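Local coordinates for protein methyltransferase WBDD (Escherichia coli, PDB 4AZS) that joins a kinase and a methyltransferase in one chain and regulates the chain length of the O antigen in Escherichia coli O9a, at residues L288-I292 with A309-N313; F360-D364 with W395-L399; L439-W443 with E476-I480. One frame throughout, in Å; residues are numbered along the deposited sequence.

Contact 1 (L288-I292 with A309-N313); sequences LHNEI and AHGEN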
ATOM      1  N   LEU A 288     -11.065 -23.693  52.478  1.00 43.25           N
ATOM      2  CA  LEU A 288     -11.495 -22.552  53.275  1.00 42.53           C
ATOM      3  C   LEU A 288     -12.605 -22.987  54.174  1.00 40.89           C
ATOM      4  O   LEU A 288     -12.677 -22.584  55.326  1.00 40.76           O
ATOM      5  CB  LEU A 288     -11.943 -21.358  52.434  1.00 47.65           C
ATOM      6  CG  LEU A 288     -12.057 -20.118  53.336  1.00 52.77           C
ATOM      7  CD1 LEU A 288     -10.726 -19.401  53.456  1.00 53.33           C
ATOM      8  CD2 LEU A 288     -13.150 -19.182  52.873  1.00 57.07           C
ATOM      9  N   HIS A 289     -13.492 -23.810  53.642  1.00 40.42           N
ATOM     10  CA  HIS A 289     -14.541 -24.390  54.425  1.00 40.95           C
ATOM     11  C   HIS A 289     -13.993 -25.197  55.572  1.00 40.59           C
ATOM     12  O   HIS A 289     -14.418 -25.089  56.717  1.00 39.28           O
ATOM     13  CB  HIS A 289     -15.371 -25.316  53.547  1.00 45.88           C
ATOM     14  CG  HIS A 289     -16.627 -25.776  54.194  1.00 47.19           C
ATOM     15  ND1 HIS A 289     -17.730 -25.002  54.237  1.00 49.12           N
ATOM     16  CD2 HIS A 289     -16.949 -26.970  54.837  1.00 51.26           C
ATOM     17  CE1 HIS A 289     -18.720 -25.663  54.880  1.00 49.84           C
ATOM     18  NE2 HIS A 289     -18.239 -26.867  55.254  1.00 52.32           N
ATOM     19  N   ASN A 290     -13.065 -26.068  55.280  1.00 41.05           N
ATOM     20  CA  ASN A 290     -12.471 -26.860  56.352  1.00 44.64           C
ATOM     21  C   ASN A 290     -11.804 -25.947  57.433  1.00 41.99           C
ATOM     22  O   ASN A 290     -11.892 -26.185  58.635  1.00 38.90           O
ATOM     23  CB  ASN A 290     -11.472 -27.815  55.721  1.00 48.64           C
ATOM     24  CG  ASN A 290     -11.290 -29.066  56.517  1.00 54.18           C
ATOM     25  OD1 ASN A 290     -12.244 -29.634  57.025  1.00 66.71           O
ATOM     26  ND2 ASN A 290     -10.059 -29.497  56.640  1.00 58.82           N
ATOM     27  N   GLU A 291     -11.216 -24.833  57.007  1.00 40.81           N
ATOM     28  CA  GLU A 291     -10.486 -23.982  57.934  0.50 41.70           C
ATOM     29  C   GLU A 291     -11.468 -23.270  58.870  1.00 42.27           C
ATOM     30  O   GLU A 291     -11.245 -23.198  60.107  1.00 40.22           O
ATOM     31  CB  GLU A 291      -9.583 -23.004  57.177  0.50 41.26           C
ATOM     32  CG  GLU A 291      -8.751 -22.118  58.092  0.50 42.06           C
ATOM     33  CD  GLU A 291      -7.615 -21.401  57.368  0.50 41.66           C
ATOM     34  OE1 GLU A 291      -6.830 -22.075  56.658  0.50 36.57           O
ATOM     35  OE2 GLU A 291      -7.515 -20.159  57.534  0.50 41.30           O
ATOM     36  N   ILE A 292     -12.569 -22.793  58.294  1.00 42.49           N
ATOM     37  CA  ILE A 292     -13.659 -22.189  59.051  1.00 42.04           C
ATOM     38  C   ILE A 292     -14.209 -23.171  60.067  1.00 41.36           C
ATOM     39  O   ILE A 292     -14.409 -22.817  61.217  1.00 43.90           O
ATOM     40  CB  ILE A 292     -14.779 -21.698  58.113  1.00 44.07           C
ATOM     41  CG1 ILE A 292     -14.306 -20.470  57.329  1.00 44.07           C
ATOM     42  CG2 ILE A 292     -16.031 -21.324  58.881  1.00 42.80           C
ATOM     43  CD1 ILE A 292     -15.244 -20.101  56.188  1.00 45.66           C
ATOM     44  N   ALA A 309     -14.728 -13.206  61.613  1.00 41.82           N
ATOM     45  CA  ALA A 309     -15.824 -13.164  60.626  1.00 39.49           C
ATOM     46  C   ALA A 309     -15.535 -14.185  59.557  1.00 36.81           C
ATOM     47  O   ALA A 309     -14.379 -14.579  59.352  1.00 30.92           O
ATOM     48  CB  ALA A 309     -15.938 -11.798  59.965  1.00 39.04           C
ATOM     49  N   HIS A 310     -16.581 -14.577  58.848  1.00 35.84           N
ATOM     50  CA  HIS A 310     -16.421 -15.587  57.808  1.00 39.42           C
ATOM     51  C   HIS A 310     -17.684 -15.716  57.064  1.00 40.59           C
ATOM     52  O   HIS A 310     -18.739 -15.374  57.567  1.00 38.72           O
ATOM     53  CB  HIS A 310     -16.080 -16.952  58.387  1.00 40.85           C
ATOM     54  CG  HIS A 310     -17.173 -17.535  59.241  1.00 45.36           C
ATOM     55  ND1 HIS A 310     -18.160 -18.289  58.735  1.00 49.97           N
ATOM     56  CD2 HIS A 310     -17.408 -17.440  60.607  1.00 48.85           C
ATOM     57  CE1 HIS A 310     -18.983 -18.656  59.713  1.00 49.87           C
ATOM     58  NE2 HIS A 310     -18.516 -18.139  60.865  1.00 50.25           N
ATOM     59  N   GLY A 311     -17.571 -16.232  55.855  1.00 39.00           N
ATOM     60  CA  GLY A 311     -18.721 -16.462  54.997  1.00 41.33           C
ATOM     61  C   GLY A 311     -18.249 -17.039  53.675  1.00 38.82           C
ATOM     62  O   GLY A 311     -17.064 -17.024  53.358  1.00 38.49           O
ATOM     63  N   GLU A 312     -19.175 -17.569  52.911  1.00 41.54           N
ATOM     64  CA  GLU A 312     -18.859 -18.194  51.628  1.00 42.68           C
ATOM     65  C   GLU A 312     -20.049 -17.969  50.766  1.00 42.63           C
ATOM     66  O   GLU A 312     -21.173 -17.849  51.270  1.00 39.03           O
ATOM     67  CB  GLU A 312     -18.638 -19.705  51.732  1.00 48.38           C
ATOM     68  CG  GLU A 312     -17.518 -20.145  52.673  1.00 54.01           C
ATOM     69  CD  GLU A 312     -17.280 -21.652  52.628  1.00 58.22           C
ATOM     70  OE1 GLU A 312     -16.727 -22.164  51.627  1.00 54.54           O
ATOM     71  OE2 GLU A 312     -17.672 -22.342  53.594  1.00 58.71           O
ATOM     72  N   ASN A 313     -19.799 -17.906  49.463  1.00 40.86           N
ATOM     73  CA  ASN A 313     -20.859 -17.896  48.469  1.00 40.60           C
ATOM     74  C   ASN A 313     -20.341 -18.548  47.168  1.00 38.50           C
ATOM     75  O   ASN A 313     -19.297 -19.188  47.190  1.00 39.22           O
ATOM     76  CB  ASN A 313     -21.345 -16.471  48.291  1.00 39.23           C
ATOM     77  CG  ASN A 313     -20.309 -15.586  47.660  1.00 44.19           C
ATOM     78  OD1 ASN A 313     -19.384 -16.049  47.016  1.00 44.89           O
ATOM     79  ND2 ASN A 313     -20.476 -14.292  47.821  1.00 46.58           N
TER
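H289 presents the edge of its imidazole to the carboxylate of E312, while H310 offers a ring face to a methyl group of I292. At the first ring, ND1 donates to E312 OE2 over 2.7 Å, with an N-H...acceptor angle of 163°. OE2 lies close to the imidazole plane and receives the proton on its syn lone pair, the side facing OE1, although the ring and carboxylate planes are turned 45° apart. The torsions make this reach possible: H289 has CG anti to its backbone N (chi1 -169°), and E312 is extended beyond CG, so that the carboxylate meets the histidine across its path at about a right angle. The other oxygen, OE1, is held by the hydroxyl of Y269, so the carboxylate is gripped at both ends.

Over H310, I292 CG2 stands 4.0 Å from the ring centroid in a CH-pi contact, displaced toward the rim, where H310 ND1 is 3.7 Å away. The longer branch of I292 slides past E312, the two side chains running in opposite directions: CD1 lies 3.9 Å from H310 CB and 4.2 Å from E312 CG. L288 CD2 fills in more loosely, 4.5 Å from E312 CG. Between the two side chains of the strand, G311 turns its backbone to W318 on the neighbouring strand 316-322.

On the same helix, E291, in one of its two modelled conformers, makes a salt bridge to K265. A helix carrying such a glutamate and packed against the edge strand 307-312 of a five-stranded antiparallel sheet is the helix C arrangement of a protein kinase N-lobe.

Contact 2 (F360-D364 with W395-L399); sequences FWHDD and WPTNL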
ATOM      1  N   PHE A 360      -6.858 -35.087  65.497  1.00 41.27           N
ATOM      2  CA  PHE A 360      -6.640 -34.176  64.386  1.00 42.28           C
ATOM      3  C   PHE A 360      -5.194 -34.286  63.862  1.00 40.74           C
ATOM      4  O   PHE A 360      -4.253 -34.426  64.632  1.00 36.59           O
ATOM      5  CB  PHE A 360      -6.887 -32.731  64.838  1.00 43.24           C
ATOM      6  CG  PHE A 360      -8.315 -32.402  65.061  1.00 45.64           C
ATOM      7  CD1 PHE A 360      -9.113 -31.996  64.012  1.00 46.50           C
ATOM      8  CD2 PHE A 360      -8.872 -32.501  66.319  1.00 47.39           C
ATOM      9  CE1 PHE A 360     -10.450 -31.696  64.210  1.00 48.76           C
ATOM     10  CE2 PHE A 360     -10.213 -32.209  66.529  1.00 47.87           C
ATOM     11  CZ  PHE A 360     -11.003 -31.805  65.473  1.00 49.08           C
ATOM     12  N   TRP A 361      -5.045 -34.199  62.542  1.00 43.24           N
ATOM     13  CA  TRP A 361      -3.755 -34.166  61.876  1.00 41.10           C
ATOM     14  C   TRP A 361      -3.779 -33.113  60.808  1.00 41.95           C
ATOM     15  O   TRP A 361      -4.846 -32.690  60.339  1.00 41.31           O
ATOM     16  CB  TRP A 361      -3.422 -35.511  61.252  1.00 42.47           C
ATOM     17  CG  TRP A 361      -3.325 -36.654  62.253  1.00 44.82           C
ATOM     18  CD1 TRP A 361      -2.170 -37.151  62.866  1.00 41.67           C
ATOM     19  CD2 TRP A 361      -4.428 -37.483  62.793  1.00 45.78           C
ATOM     20  NE1 TRP A 361      -2.474 -38.179  63.724  1.00 43.57           N
ATOM     21  CE2 TRP A 361      -3.803 -38.437  63.724  1.00 45.85           C
ATOM     22  CE3 TRP A 361      -5.802 -37.526  62.607  1.00 48.02           C
ATOM     23  CZ2 TRP A 361      -4.553 -39.384  64.432  1.00 47.52           C
ATOM     24  CZ3 TRP A 361      -6.550 -38.484  63.317  1.00 48.58           C
ATOM     25  CH2 TRP A 361      -5.938 -39.386  64.215  1.00 49.88           C
ATOM     26  N   HIS A 362      -2.587 -32.699  60.406  1.00 40.55           N
ATOM     27  CA  HIS A 362      -2.420 -31.717  59.368  1.00 43.62           C
ATOM     28  C   HIS A 362      -1.708 -32.341  58.220  1.00 44.24           C
ATOM     29  O   HIS A 362      -0.615 -32.834  58.369  1.00 42.39           O
ATOM     30  CB  HIS A 362      -1.639 -30.542  59.917  1.00 43.81           C
ATOM     31  CG  HIS A 362      -1.617 -29.363  59.009  1.00 45.74           C
ATOM     32  ND1 HIS A 362      -1.011 -29.390  57.812  1.00 47.41           N
ATOM     33  CD2 HIS A 362      -2.114 -28.071  59.171  1.00 49.18           C
ATOM     34  CE1 HIS A 362      -1.154 -28.184  57.209  1.00 50.26           C
ATOM     35  NE2 HIS A 362      -1.819 -27.381  58.045  1.00 51.10           N
ATOM     36  N   ASP A 363      -2.318 -32.278  57.048  1.00 47.34           N
ATOM     37  CA  ASP A 363      -1.897 -33.033  55.870  1.00 52.83           C
ATOM     38  C   ASP A 363      -0.770 -32.368  55.064  1.00 56.53           C
ATOM     39  O   ASP A 363      -0.315 -32.924  54.066  1.00 60.32           O
ATOM     40  CB  ASP A 363      -3.136 -33.153  54.956  1.00 64.08           C
ATOM     41  CG  ASP A 363      -3.054 -34.294  53.969  1.00 69.61           C
ATOM     42  OD1 ASP A 363      -2.103 -35.109  54.036  1.00 76.45           O
ATOM     43  OD2 ASP A 363      -3.969 -34.366  53.124  1.00 76.31           O
ATOM     44  N   ASP A 364      -0.321 -31.185  55.476  1.00 51.48           N
ATOM     45  CA  ASP A 364       0.518 -30.365  54.615  1.00 50.56           C
ATOM     46  C   ASP A 364       1.438 -29.438  55.418  1.00 46.23           C
ATOM     47  O   ASP A 364       1.407 -28.208  55.274  1.00 48.75           O
ATOM     48  CB  ASP A 364      -0.385 -29.543  53.667  1.00 52.44           C
ATOM     49  CG  ASP A 364       0.366 -28.963  52.489  1.00 54.99           C
ATOM     50  OD1 ASP A 364       1.394 -29.539  52.081  1.00 59.75           O
ATOM     51  OD2 ASP A 364      -0.075 -27.923  51.962  1.00 57.98           O
ATOM     52  N   TRP A 395      -1.892 -45.574  59.120  1.00 78.63           N
ATOM     53  CA  TRP A 395      -2.027 -44.146  59.303  1.00 76.24           C
ATOM     54  C   TRP A 395      -1.773 -43.750  60.722  1.00 70.17           C
ATOM     55  O   TRP A 395      -2.216 -44.446  61.625  1.00 69.18           O
ATOM     56  CB  TRP A 395      -3.439 -43.775  58.921  1.00 79.67           C
ATOM     57  CG  TRP A 395      -3.536 -42.371  58.427  1.00 85.58           C
ATOM     58  CD1 TRP A 395      -3.123 -41.860  57.192  1.00 88.56           C
ATOM     59  CD2 TRP A 395      -4.076 -41.237  59.155  1.00 81.02           C
ATOM     60  NE1 TRP A 395      -3.380 -40.514  57.114  1.00 88.02           N
ATOM     61  CE2 TRP A 395      -3.952 -40.078  58.262  1.00 84.84           C
ATOM     62  CE3 TRP A 395      -4.637 -41.071  60.408  1.00 80.84           C
ATOM     63  CZ2 TRP A 395      -4.377 -38.823  58.637  1.00 82.18           C
ATOM     64  CZ3 TRP A 395      -5.065 -39.808  60.774  1.00 78.08           C
ATOM     65  CH2 TRP A 395      -4.939 -38.707  59.909  1.00 80.66           C
ATOM     66  N   PRO A 396      -1.104 -42.605  60.966  1.00 65.84           N
ATOM     67  CA  PRO A 396      -0.708 -41.473  60.129  1.00 65.02           C
ATOM     68  C   PRO A 396       0.696 -41.581  59.552  1.00 61.03           C
ATOM     69  O   PRO A 396       1.442 -40.590  59.511  1.00 56.62           O
ATOM     70  CB  PRO A 396      -0.742 -40.318  61.127  1.00 65.49           C
ATOM     71  CG  PRO A 396      -0.205 -40.948  62.379  1.00 63.46           C
ATOM     72  CD  PRO A 396      -0.664 -42.392  62.362  1.00 63.30           C
ATOM     73  N   THR A 397       1.034 -42.755  59.062  1.00 56.04           N
ATOM     74  CA  THR A 397       2.408 -43.061  58.710  1.00 56.27           C
ATOM     75  C   THR A 397       2.946 -42.182  57.575  1.00 50.75           C
ATOM     76  O   THR A 397       4.059 -41.680  57.676  1.00 51.15           O
ATOM     77  CB  THR A 397       2.563 -44.581  58.398  1.00 59.61           C
ATOM     78  OG1 THR A 397       1.810 -44.906  57.231  1.00 70.48           O
ATOM     79  CG2 THR A 397       2.017 -45.415  59.542  1.00 59.64           C
ATOM     80  N   ASN A 398       2.166 -41.977  56.522  1.00 53.17           N
ATOM     81  CA  ASN A 398       2.538 -41.052  55.418  1.00 55.87           C
ATOM     82  C   ASN A 398       2.890 -39.639  55.891  1.00 57.23           C
ATOM     83  O   ASN A 398       3.883 -39.067  55.463  1.00 61.53           O
ATOM     84  CB  ASN A 398       1.394 -40.919  54.389  1.00 57.41           C
ATOM     85  CG  ASN A 398       1.103 -42.224  53.652  1.00 64.45           C
ATOM     86  OD1 ASN A 398       2.020 -42.939  53.221  1.00 67.75           O
ATOM     87  ND2 ASN A 398      -0.176 -42.544  53.509  1.00 66.00           N
ATOM     88  N   LEU A 399       2.067 -39.078  56.772  1.00 55.52           N
ATOM     89  CA  LEU A 399       2.329 -37.738  57.339  1.00 52.59           C
ATOM     90  C   LEU A 399       3.631 -37.692  58.133  1.00 48.96           C
ATOM     91  O   LEU A 399       4.350 -36.684  58.121  1.00 48.25           O
ATOM     92  CB  LEU A 399       1.166 -37.294  58.243  1.00 55.11           C
ATOM     93  CG  LEU A 399      -0.167 -36.903  57.577  1.00 57.27           C
ATOM     94  CD1 LEU A 399      -0.799 -38.064  56.828  1.00 64.66           C
ATOM     95  CD2 LEU A 399      -1.164 -36.380  58.601  1.00 57.83           C
TER
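W361 leaves strand 361-362 with its CB 3.6 Å from CD2 of L399, the first of several contacts made along its length. CG is anti to the carbonyl carbon (chi1 -61°), which swings the indole toward the residues just ahead of helix 397-410. On the five-membered ring, CD1 passes 3.9 Å from CB of P396, and NE1 comes equally near the proline, 3.8 Å from P396 CB. The proline approaches at a slant, and the polar N-H itself is taken by the carboxylate of E356 on helix 341-357. Farther out, the six-membered ring receives W395, whose CZ3 and CH2 edge points at its face in a T-shaped pair, the planes 72° apart. The modelled spacing there is shorter than carbons can sit and is too short to be trusted. W395 arrives from the opposite direction, and P396 CB in turn lies over one of its own faces, 3.9 Å above the plane; the peptide bond between these two residues is cis.

H362, D363 and D364 follow the tryptophan as a His-x-Asp sequence, with N369 a few residues on, which matches the catalytic loop of protein kinases. As in that family, H362 faces inward: its NE2 binds the carbonyl of D382, and H362 ND1 accepts a hydrogen bond from D364 N at 3.0 Å. D364 OD1 forms a salt bridge with R366.

L399 reaches this loop from the helix. Its CD2, besides touching the tryptophan CB, lies 3.6 Å from O of H362, and CD1 is 4.3 Å from OD1 of D363. F452 of helix 452-460 touches both W361 and L399.

Contact 3 (L439-W443 with E476-I480); sequences LYAVW and EQWII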
ATOM      1  N   LEU A 439      15.786 -39.582  63.566  1.00 34.43           N
ATOM      2  CA  LEU A 439      15.149 -40.186  62.412  1.00 40.07           C
ATOM      3  C   LEU A 439      15.468 -41.671  62.331  1.00 38.48           C
ATOM      4  O   LEU A 439      14.590 -42.481  62.013  1.00 35.26           O
ATOM      5  CB  LEU A 439      15.605 -39.475  61.122  1.00 46.46           C
ATOM      6  CG  LEU A 439      15.801 -40.310  59.848  1.00 53.25           C
ATOM      7  CD1 LEU A 439      14.452 -40.696  59.266  1.00 55.76           C
ATOM      8  CD2 LEU A 439      16.615 -39.578  58.768  1.00 54.26           C
ATOM      9  N   TYR A 440      16.711 -42.028  62.639  1.00 37.10           N
ATOM     10  CA  TYR A 440      17.083 -43.419  62.584  1.00 36.78           C
ATOM     11  C   TYR A 440      16.237 -44.167  63.604  1.00 34.84           C
ATOM     12  O   TYR A 440      15.775 -45.247  63.320  1.00 33.55           O
ATOM     13  CB  TYR A 440      18.592 -43.630  62.802  1.00 39.70           C
ATOM     14  CG  TYR A 440      18.997 -45.073  62.781  1.00 41.32           C
ATOM     15  CD1 TYR A 440      18.952 -45.811  63.928  1.00 42.28           C
ATOM     16  CD2 TYR A 440      19.412 -45.709  61.606  1.00 46.12           C
ATOM     17  CE1 TYR A 440      19.307 -47.146  63.953  1.00 43.03           C
ATOM     18  CE2 TYR A 440      19.753 -47.063  61.616  1.00 46.72           C
ATOM     19  CZ  TYR A 440      19.687 -47.765  62.800  1.00 46.40           C
ATOM     20  OH  TYR A 440      19.997 -49.111  62.903  1.00 52.27           O
ATOM     21  N   ALA A 441      16.003 -43.592  64.782  1.00 33.92           N
ATOM     22  CA  ALA A 441      15.223 -44.315  65.792  1.00 33.83           C
ATOM     23  C   ALA A 441      13.824 -44.512  65.308  1.00 31.54           C
ATOM     24  O   ALA A 441      13.226 -45.533  65.544  1.00 31.84           O
ATOM     25  CB  ALA A 441      15.218 -43.600  67.143  1.00 34.86           C
ATOM     26  N   VAL A 442      13.284 -43.536  64.606  1.00 33.65           N
ATOM     27  CA  VAL A 442      11.913 -43.651  64.195  1.00 32.15           C
ATOM     28  C   VAL A 442      11.807 -44.767  63.198  1.00 33.92           C
ATOM     29  O   VAL A 442      10.844 -45.562  63.237  1.00 35.09           O
ATOM     30  CB  VAL A 442      11.373 -42.379  63.538  1.00 31.49           C
ATOM     31  CG1 VAL A 442       9.987 -42.639  62.966  1.00 32.37           C
ATOM     32  CG2 VAL A 442      11.338 -41.238  64.520  1.00 30.75           C
ATOM     33  N   TRP A 443      12.784 -44.825  62.301  1.00 36.23           N
ATOM     34  CA  TRP A 443      12.798 -45.836  61.263  1.00 42.19           C
ATOM     35  C   TRP A 443      12.927 -47.236  61.775  1.00 41.73           C
ATOM     36  O   TRP A 443      12.515 -48.134  61.102  1.00 41.67           O
ATOM     37  CB  TRP A 443      13.863 -45.550  60.197  1.00 51.20           C
ATOM     38  CG  TRP A 443      13.287 -44.715  59.082  1.00 64.52           C
ATOM     39  CD1 TRP A 443      12.994 -43.346  59.110  1.00 67.99           C
ATOM     40  CD2 TRP A 443      12.853 -45.167  57.752  1.00 73.27           C
ATOM     41  NE1 TRP A 443      12.449 -42.926  57.919  1.00 74.54           N
ATOM     42  CE2 TRP A 443      12.342 -43.964  57.055  1.00 80.83           C
ATOM     43  CE3 TRP A 443      12.847 -46.383  57.091  1.00 78.53           C
ATOM     44  CZ2 TRP A 443      11.849 -44.017  55.765  1.00 80.86           C
ATOM     45  CZ3 TRP A 443      12.351 -46.419  55.786  1.00 84.71           C
ATOM     46  CH2 TRP A 443      11.870 -45.260  55.141  1.00 87.03           C
ATOM     47  N   GLU A 476      17.311 -45.013  55.454  1.00 70.83           N
ATOM     48  CA  GLU A 476      16.364 -43.971  55.846  1.00 73.35           C
ATOM     49  C   GLU A 476      16.865 -42.643  55.277  1.00 67.02           C
ATOM     50  O   GLU A 476      16.083 -41.848  54.783  1.00 70.83           O
ATOM     51  CB  GLU A 476      16.117 -43.915  57.376  1.00 73.42           C
ATOM     52  CG  GLU A 476      17.190 -43.232  58.231  1.00 79.08           C
ATOM     53  CD  GLU A 476      18.513 -43.985  58.233  1.00 91.43           C
ATOM     54  OE1 GLU A 476      18.520 -45.163  58.663  1.00 93.77           O
ATOM     55  OE2 GLU A 476      19.544 -43.409  57.800  1.00103.50           O
ATOM     56  N   GLN A 477      18.181 -42.451  55.316  1.00 72.41           N
ATOM     57  CA  GLN A 477      18.814 -41.236  54.823  1.00 76.59           C
ATOM     58  C   GLN A 477      18.567 -41.055  53.322  1.00 75.86           C
ATOM     59  O   GLN A 477      18.175 -39.970  52.864  1.00 69.30           O
ATOM     60  CB  GLN A 477      20.322 -41.239  55.148  1.00 79.58           C
ATOM     61  CG  GLN A 477      20.677 -40.576  56.485  1.00 84.56           C
ATOM     62  CD  GLN A 477      20.413 -39.050  56.518  1.00 92.76           C
ATOM     63  OE1 GLN A 477      20.422 -38.370  55.479  1.00 97.46           O
ATOM     64  NE2 GLN A 477      20.182 -38.510  57.721  1.00 84.86           N
ATOM     65  N   TRP A 478      18.749 -42.129  52.565  1.00 76.90           N
ATOM     66  CA  TRP A 478      18.664 -42.038  51.111  1.00 74.36           C
ATOM     67  C   TRP A 478      17.257 -41.933  50.600  1.00 66.54           C
ATOM     68  O   TRP A 478      17.015 -41.326  49.566  1.00 65.91           O
ATOM     69  CB  TRP A 478      19.438 -43.185  50.465  1.00 78.75           C
ATOM     70  CG  TRP A 478      20.920 -43.066  50.739  1.00 89.31           C
ATOM     71  CD1 TRP A 478      21.773 -44.035  51.262  1.00 93.48           C
ATOM     72  CD2 TRP A 478      21.771 -41.866  50.558  1.00 99.05           C
ATOM     73  NE1 TRP A 478      23.050 -43.550  51.394  1.00100.51           N
ATOM     74  CE2 TRP A 478      23.115 -42.253  50.991  1.00107.16           C
ATOM     75  CE3 TRP A 478      21.560 -40.559  50.090  1.00100.98           C
ATOM     76  CZ2 TRP A 478      24.184 -41.361  50.944  1.00116.46           C
ATOM     77  CZ3 TRP A 478      22.644 -39.673  50.051  1.00103.46           C
ATOM     78  CH2 TRP A 478      23.920 -40.066  50.465  1.00114.62           C
ATOM     79  N   ILE A 479      16.310 -42.476  51.346  1.00 61.25           N
ATOM     80  CA  ILE A 479      14.913 -42.458  50.948  1.00 61.26           C
ATOM     81  C   ILE A 479      14.292 -41.078  51.117  1.00 65.30           C
ATOM     82  O   ILE A 479      13.498 -40.638  50.284  1.00 69.29           O
ATOM     83  CB  ILE A 479      14.115 -43.468  51.768  1.00 65.91           C
ATOM     84  CG1 ILE A 479      14.562 -44.890  51.389  1.00 63.44           C
ATOM     85  CG2 ILE A 479      12.621 -43.267  51.547  1.00 67.02           C
ATOM     86  CD1 ILE A 479      14.326 -45.889  52.491  1.00 72.68           C
ATOM     87  N   ILE A 480      14.659 -40.400  52.193  1.00 63.77           N
ATOM     88  CA  ILE A 480      14.189 -39.049  52.439  1.00 62.28           C
ATOM     89  C   ILE A 480      14.931 -38.060  51.552  1.00 64.87           C
ATOM     90  O   ILE A 480      14.337 -37.102  51.085  1.00 67.06           O
ATOM     91  CB  ILE A 480      14.313 -38.693  53.929  1.00 61.93           C
ATOM     92  CG1 ILE A 480      13.217 -39.423  54.709  1.00 63.91           C
ATOM     93  CG2 ILE A 480      14.185 -37.206  54.172  1.00 67.13           C
ATOM     94  CD1 ILE A 480      13.651 -39.795  56.101  1.00 64.50           C
TER
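E476 lies at the centre of the contact and meets three side chains of helix 435-443 with successive parts of its own. Its CB rests over the indole of W443, 3.4 Å from the centroid of the five-membered ring and 12° off the normal, a close CH-pi contact. CG sits between the backbone N and the carbonyl carbon (chi1 78°), and this position, with the bend at chi2, carries CG over to L439 and the carboxylate to the ring of Y440. CG touches L439 CG at 3.6 Å, and OE1 comes up at the ring edge of Y440, near its plane and 3.1 Å from CD2.

The isoleucines one turn on complete this shell. I480 CD1 and L439 CD1 meet tip to tip at 3.4 Å, tight for two methyl carbons. I480 slides past W443 in the opposite direction, its CD1 3.8 Å from W443 NE1, which is buried with no polar partner in the model. At the far end of the indole, I479 CD1 lies 3.7 Å from W443 CH2. L439 CD2 is also brushed by the amide of Q477.

Farther out, F404 of helix 397-410 and W450 meet the W443 ring, while A468 and Q471 lie against Y440. W478 and T475 of the second subunit also pack on W443, and the W478 of this chain meets W443 of a third subunit in the same way. The segments 439-443 and 476-480 cross at nearly a right angle (99°), their axes 10.9 Å apart at closest approach, in a largely apolar helix-helix packing with a glutamate at its centre that continues into a subunit interface; the exchange of tryptophan pairs with two different neighbours is consistent with a cyclic assembly.

How the contacts relate
The three contacts follow one another along the chain and lead away from the nucleotide. In contact 1 the side chain of L288 is about 9 Å from the bound AMP, and in contact 2 that of H362 is about 10 Å from it, so the two approach the kinase pocket from its helix C and its catalytic loop; their centres are 22 Å apart, their nearest atoms about 7 Å. Contact 3 lies beyond, 17 Å from contact 2 and 38 Å from contact 1 between centres. Helix 397-410 connects the last two: it begins in contact 2, and its F404 packs on both W443 and I480 of contact 3.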